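PDB 6A5K: histone-lysine N-methyltransferase, H3 lysine-9 specific SUVH6 from Arabidopsis thaliana, which transfers methyl groups from S-adenosylmethionine to histone H3 and, through its SRA domain, probably recognises methylated DNA in non-CG contexts. Local coordinates for residues K11-L16 against L84-I89; R22-E27 against D45-T50. The protein carries 1 engineered substitution. All blocks are in the same frame, centred on the assembly; numbering follows the deposited sequence.

Contact 1. Residues K11-L16 against L84-I89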
loop_
_atom_site.group_PDB
_atom_site.type_symbol
_atom_site.label_atom_id
_atom_site.label_comp_id
_atom_site.label_asym_id
_atom_site.label_seq_id
_atom_site.Cartn_x
_atom_site.Cartn_y
_atom_site.Cartn_z
ATOM N N LYS A 11 3.310 -9.099 -6.445
ATOM C CA LYS A 11 2.835 -8.383 -5.262
ATOM C C LYS A 11 3.216 -9.113 -3.973
ATOM O O LYS A 11 3.660 -8.490 -3.009
ATOM C CB LYS A 11 1.314 -8.161 -5.330
ATOM C CG LYS A 11 0.906 -7.180 -6.435
ATOM C CD LYS A 11 -0.477 -6.573 -6.192
ATOM C CE LYS A 11 -1.587 -7.601 -6.327
ATOM N NZ LYS A 11 -2.938 -6.957 -6.338
ATOM N N GLU A 12 3.063 -10.431 -3.961
ATOM C CA GLU A 12 3.406 -11.213 -2.778
ATOM C C GLU A 12 4.909 -11.223 -2.506
ATOM O O GLU A 12 5.336 -11.311 -1.351
ATOM C CB GLU A 12 2.891 -12.642 -2.919
ATOM C CG GLU A 12 1.367 -12.727 -2.857
ATOM C CD GLU A 12 0.848 -14.112 -3.172
ATOM O OE1 GLU A 12 1.674 -15.032 -3.327
ATOM O OE2 GLU A 12 -0.385 -14.279 -3.270
ATOM N N THR A 13 5.715 -11.137 -3.560
ATOM C CA THR A 13 7.166 -11.093 -3.371
ATOM C C THR A 13 7.559 -9.774 -2.712
ATOM O O THR A 13 8.376 -9.754 -1.779
ATOM C CB THR A 13 7.919 -11.280 -4.711
ATOM O OG1 THR A 13 7.578 -12.556 -5.269
ATOM C CG2 THR A 13 9.433 -11.221 -4.505
ATOM N N LEU A 14 6.967 -8.675 -3.178
ATOM C CA LEU A 14 7.238 -7.377 -2.557
ATOM C C LEU A 14 6.717 -7.325 -1.117
ATOM O O LEU A 14 7.340 -6.723 -0.236
ATOM C CB LEU A 14 6.624 -6.237 -3.375
ATOM C CG LEU A 14 7.161 -6.023 -4.793
ATOM C CD1 LEU A 14 6.421 -4.864 -5.478
ATOM C CD2 LEU A 14 8.645 -5.768 -4.761
ATOM N N ARG A 15 5.572 -7.963 -0.892
ATOM C CA ARG A 15 4.952 -8.006 0.431
ATOM C C ARG A 15 5.855 -8.777 1.403
ATOM O O ARG A 15 6.095 -8.343 2.541
ATOM C CB ARG A 15 3.554 -8.642 0.325
ATOM C CG ARG A 15 2.631 -8.383 1.493
ATOM C CD ARG A 15 1.210 -8.863 1.177
ATOM N NE ARG A 15 0.617 -8.129 0.061
ATOM C CZ ARG A 15 -0.142 -8.688 -0.878
ATOM N NH1 ARG A 15 -0.396 -9.988 -0.841
ATOM N NH2 ARG A 15 -0.650 -7.950 -1.854
ATOM N N LEU A 16 6.372 -9.912 0.940
ATOM C CA LEU A 16 7.318 -10.710 1.709
ATOM C C LEU A 16 8.574 -9.898 2.038
ATOM O O LEU A 16 9.031 -9.864 3.186
ATOM C CB LEU A 16 7.691 -11.977 0.936
ATOM C CG LEU A 16 8.577 -12.995 1.651
ATOM C CD1 LEU A 16 7.814 -13.654 2.806
ATOM C CD2 LEU A 16 9.100 -14.037 0.661
ATOM N N LEU A 84 13.615 -3.282 -7.209
ATOM C CA LEU A 84 13.766 -3.363 -8.662
ATOM C C LEU A 84 14.645 -4.549 -9.047
ATOM O O LEU A 84 14.411 -5.205 -10.070
ATOM C CB LEU A 84 14.354 -2.062 -9.216
ATOM C CG LEU A 84 13.606 -0.778 -8.854
ATOM C CD1 LEU A 84 14.313 0.437 -9.462
ATOM C CD2 LEU A 84 12.151 -0.847 -9.297
ATOM N N ASN A 85 15.655 -4.832 -8.227
ATOM C CA ASN A 85 16.525 -5.977 -8.493
ATOM C C ASN A 85 15.837 -7.294 -8.153
ATOM O O ASN A 85 15.992 -8.293 -8.861
ATOM C CB ASN A 85 17.837 -5.863 -7.715
ATOM C CG ASN A 85 18.797 -7.010 -8.013
ATOM O OD1 ASN A 85 19.255 -7.184 -9.146
ATOM N ND2 ASN A 85 19.108 -7.795 -6.990
ATOM N N ILE A 86 15.072 -7.294 -7.071
ATOM C CA ILE A 86 14.370 -8.504 -6.654
ATOM C C ILE A 86 13.406 -8.990 -7.741
ATOM O O ILE A 86 13.271 -10.197 -7.977
ATOM C CB ILE A 86 13.617 -8.269 -5.330
ATOM C CG1 ILE A 86 14.629 -8.121 -4.196
ATOM C CG2 ILE A 86 12.670 -9.423 -5.032
ATOM C CD1 ILE A 86 14.062 -7.524 -2.926
ATOM N N LEU A 87 12.785 -8.038 -8.433
ATOM C CA LEU A 87 11.815 -8.341 -9.487
ATOM C C LEU A 87 12.436 -8.459 -10.878
ATOM O O LEU A 87 11.768 -8.882 -11.827
ATOM C CB LEU A 87 10.726 -7.264 -9.518
ATOM C CG LEU A 87 9.861 -7.101 -8.269
ATOM C CD1 LEU A 87 8.791 -6.016 -8.490
ATOM C CD2 LEU A 87 9.229 -8.429 -7.900
ATOM N N GLY A 88 13.707 -8.089 -11.001
ATOM C CA GLY A 88 14.378 -8.105 -12.289
ATOM C C GLY A 88 13.947 -6.973 -13.208
ATOM O O GLY A 88 14.095 -7.061 -14.427
ATOM N N ILE A 89 13.402 -5.910 -12.626
ATOM C CA ILE A 89 12.999 -4.726 -13.389
ATOM C C ILE A 89 14.224 -3.915 -13.805
ATOM O O ILE A 89 14.305 -3.388 -14.919
ATOM C CB ILE A 89 12.063 -3.810 -12.567
ATOM C CG1 ILE A 89 10.737 -4.510 -12.272
ATOM C CG2 ILE A 89 11.810 -2.491 -13.294
ATOM C CD1 ILE A 89 9.847 -3.719 -11.342
#
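Leu14 and Leu87 carry most of this contact, meeting through their branched ends, with their side chains crossing at about a right angle. CD2 of Leu14 lies 3.7 Å from CD1 of Leu87. The other methyl of Leu14, CD1, comes within 4.0 Å of that same CD1 of Leu87. One methyl of Leu87 is thus set against the fork of Leu14 and touches both of its branches. Neither leucine aims its CB straight at the other helix; in Leu14 the CG stands anti to the carbonyl carbon (chi1 -64°), CD1 continues the extended chain, and CD2 branches off to make the closest approach to Leu87. Beside them Thr13 turns its methyl to the partner, CG2 lying 3.7 Å from CG2 of Ile86 as the two side chains slide past each other in opposite directions. With CG2 anti to the backbone N, the hydroxyl of Thr13 sits on the other branch and bonds back to the carbonyl of Lys9 in its own helix. The contact packs the long N-terminal helix 5-29 against the short helix 81-87 of the SRA domain, whose end is a Schellman motif: Gly88, with positive phi, is the C' residue, Ile89 N bonds Leu84 O at 2.8 Å, and a weak bond joins Gly88 N to Asn85 O. Were Leu14 shortened to an alanine, CD1 of Leu87 would probably lose the fork it rests against, and a gap would open between the helices. Phe78 of strand 77-78 touches both leucines, and Val10 adds to the cover of Leu87. Away from the SRA domain, helix 5-29 is held by Arg15, which forms a salt bridge with Asp484 and bonds the carbonyl of Gln483.

Contact 2. Residues R22-E27 against D45-T50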
loop_
_atom_site.group_PDB
_atom_site.type_symbol
_atom_site.label_atom_id
_atom_site.label_comp_id
_atom_site.label_asym_id
_atom_site.label_seq_id
_atom_site.Cartn_x
_atom_site.Cartn_y
_atom_site.Cartn_z
ATOM N N ARG A 22 10.612 -5.009 7.851
ATOM C CA ARG A 22 10.015 -4.431 9.048
ATOM C C ARG A 22 10.151 -5.353 10.258
ATOM O O ARG A 22 10.111 -4.888 11.399
ATOM C CB ARG A 22 8.552 -4.074 8.781
ATOM C CG ARG A 22 8.431 -2.898 7.801
ATOM C CD ARG A 22 7.087 -2.180 7.879
ATOM N NE ARG A 22 7.129 -0.895 7.182
ATOM C CZ ARG A 22 7.524 0.247 7.738
ATOM N NH1 ARG A 22 7.916 0.269 9.006
ATOM N NH2 ARG A 22 7.531 1.370 7.029
ATOM N N LYS A 23 10.336 -6.648 10.026
ATOM C CA LYS A 23 10.625 -7.550 11.142
ATOM C C LYS A 23 12.061 -7.345 11.645
ATOM O O LYS A 23 12.325 -7.359 12.855
ATOM C CB LYS A 23 10.394 -9.008 10.739
ATOM C CG LYS A 23 10.774 -10.016 11.822
ATOM C CD LYS A 23 9.903 -9.884 13.068
ATOM C CE LYS A 23 8.428 -10.070 12.749
ATOM N NZ LYS A 23 7.614 -10.253 13.986
ATOM N N ILE A 24 12.992 -7.150 10.716
ATOM C CA ILE A 24 14.368 -6.843 11.100
ATOM C C ILE A 24 14.402 -5.522 11.876
ATOM O O ILE A 24 15.066 -5.403 12.922
ATOM C CB ILE A 24 15.301 -6.756 9.877
ATOM C CG1 ILE A 24 15.407 -8.115 9.187
ATOM C CG2 ILE A 24 16.690 -6.270 10.286
ATOM C CD1 ILE A 24 16.158 -8.064 7.866
ATOM N N LEU A 25 13.664 -4.540 11.370
ATOM C CA LEU A 25 13.594 -3.241 12.030
ATOM C C LEU A 25 12.960 -3.365 13.413
ATOM O O LEU A 25 13.399 -2.722 14.361
ATOM C CB LEU A 25 12.815 -2.241 11.170
ATOM C CG LEU A 25 12.718 -0.809 11.705
ATOM C CD1 LEU A 25 14.095 -0.162 11.763
ATOM C CD2 LEU A 25 11.785 0.016 10.838
ATOM N N GLN A 26 11.929 -4.196 13.524
ATOM C CA GLN A 26 11.264 -4.422 14.802
ATOM C C GLN A 26 12.251 -5.000 15.809
ATOM O O GLN A 26 12.257 -4.619 16.981
ATOM C CB GLN A 26 10.062 -5.361 14.634
ATOM C CG GLN A 26 9.240 -5.570 15.903
ATOM C CD GLN A 26 8.228 -6.697 15.755
ATOM O OE1 GLN A 26 8.545 -7.758 15.216
ATOM N NE2 GLN A 26 7.002 -6.467 16.223
ATOM N N GLU A 27 13.085 -5.922 15.341
ATOM C CA GLU A 27 14.070 -6.554 16.212
ATOM C C GLU A 27 15.148 -5.563 16.643
ATOM O O GLU A 27 15.636 -5.625 17.780
ATOM C CB GLU A 27 14.688 -7.766 15.518
ATOM C CG GLU A 27 13.677 -8.880 15.278
ATOM C CD GLU A 27 14.234 -10.027 14.460
ATOM O OE1 GLU A 27 13.894 -11.192 14.761
ATOM O OE2 GLU A 27 15.005 -9.763 13.513
ATOM N N ASP A 45 17.050 -3.200 4.041
ATOM C CA ASP A 45 16.727 -3.582 2.665
ATOM C C ASP A 45 17.779 -4.544 2.114
ATOM O O ASP A 45 17.455 -5.513 1.430
ATOM C CB ASP A 45 16.601 -2.346 1.762
ATOM C CG ASP A 45 17.842 -1.467 1.778
ATOM O OD1 ASP A 45 18.472 -1.328 2.850
ATOM O OD2 ASP A 45 18.183 -0.908 0.712
ATOM N N PHE A 46 19.042 -4.277 2.432
ATOM C CA PHE A 46 20.135 -5.143 2.016
ATOM C C PHE A 46 20.018 -6.533 2.655
ATOM O O PHE A 46 20.157 -7.560 1.976
ATOM C CB PHE A 46 21.473 -4.505 2.379
ATOM C CG PHE A 46 22.653 -5.155 1.726
ATOM C CD1 PHE A 46 23.140 -4.679 0.522
ATOM C CD2 PHE A 46 23.285 -6.239 2.320
ATOM C CE1 PHE A 46 24.235 -5.270 -0.082
ATOM C CE2 PHE A 46 24.379 -6.837 1.721
ATOM C CZ PHE A 46 24.857 -6.351 0.521
ATOM N N GLU A 47 19.758 -6.559 3.959
ATOM C CA GLU A 47 19.637 -7.816 4.695
ATOM C C GLU A 47 18.438 -8.636 4.225
ATOM O O GLU A 47 18.546 -9.861 4.030
ATOM C CB GLU A 47 19.550 -7.544 6.201
ATOM C CG GLU A 47 20.802 -6.888 6.768
ATOM C CD GLU A 47 20.825 -6.847 8.285
ATOM O OE1 GLU A 47 19.864 -7.333 8.921
ATOM O OE2 GLU A 47 21.817 -6.329 8.843
ATOM N N ALA A 48 17.306 -7.959 4.030
ATOM C CA ALA A 48 16.107 -8.606 3.519
ATOM C C ALA A 48 16.353 -9.169 2.127
ATOM O O ALA A 48 15.919 -10.283 1.813
ATOM C CB ALA A 48 14.926 -7.624 3.494
ATOM N N SER A 49 17.046 -8.391 1.298
ATOM C CA SER A 49 17.386 -8.835 -0.051
ATOM C C SER A 49 18.222 -10.105 -0.000
ATOM O O SER A 49 17.981 -11.036 -0.764
ATOM C CB SER A 49 18.143 -7.744 -0.824
ATOM O OG SER A 49 17.330 -6.602 -1.041
ATOM N N THR A 50 19.213 -10.134 0.888
ATOM C CA THR A 50 20.065 -11.311 1.019
ATOM C C THR A 50 19.243 -12.531 1.415
ATOM O O THR A 50 19.415 -13.623 0.850
ATOM C CB THR A 50 21.188 -11.089 2.051
ATOM O OG1 THR A 50 22.092 -10.094 1.557
ATOM C CG2 THR A 50 21.951 -12.379 2.296
#
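With CG1 anti to its carbonyl carbon (chi1 -65°) and CD1 extended beyond it, Ile24 reaches from helix 5-29 toward Glu47, whose CG is likewise anti to the carbonyl carbon (chi1 -63°) and whose chain is extended from there to the carboxylate. Both residues point CB at the opposing helix, and their side chains cross obliquely. Both branches of Ile24 take part. Its CD1 spans the glutamate chain, packing 3.8 Å from Glu47 CB at the root. The same CD1 of Ile24 lies 3.9 Å from OE1 of Glu47 at the far end. The branch methyl, CG2 of Ile24, meets that oxygen more closely, at 3.6 Å from Glu47 OE1. Ile24 thus lies against CB and one carboxylate oxygen of the glutamate. Both oxygens of Glu47 have polar partners outside the two segments, OE2 in a salt bridge with Arg37, which probably keeps the carboxylate ionised. The end of Ile24 also reaches the backbone of the second helix, CD1 lying 4.0 Å from Ala48 N. These contacts join two consecutive helices of the N-terminal region, 5-29 and 44-54, and the CA atoms of Ile24 and Ala48 are 8.0 Å apart. The methyl of Ala48 plays a lesser part here: it is not aimed at the segment 22-27, and its CB comes no nearer than 4.6 Å, to CD1 of Ile24. Phe17, Val20 and Cys21, earlier on the long helix, touch Ala48 as well. On the far side of helix 5-29 from Glu47, Arg22 forms a salt bridge with Asp319.

Both contacts are built on helix 5-29, with centres about 14 Å apart, but each gives it a different partner: helix 81-87 of the SRA domain in contact 1, the sequence-near helix 44-54 in contact 2. The two partners also touch each other, Ile86 CD1 lying 3.9 Å from Ser49 OG, so the three helices pack together. Contact 1 is entirely apolar and partly buried, pairing buried side chains of helix 81-87 with partly exposed ones of the long helix. Contact 2 covers less surface yet is the more buried, and sets an isoleucine against the CB and one carboxylate oxygen of a glutamate whose charge is paired outside the contact.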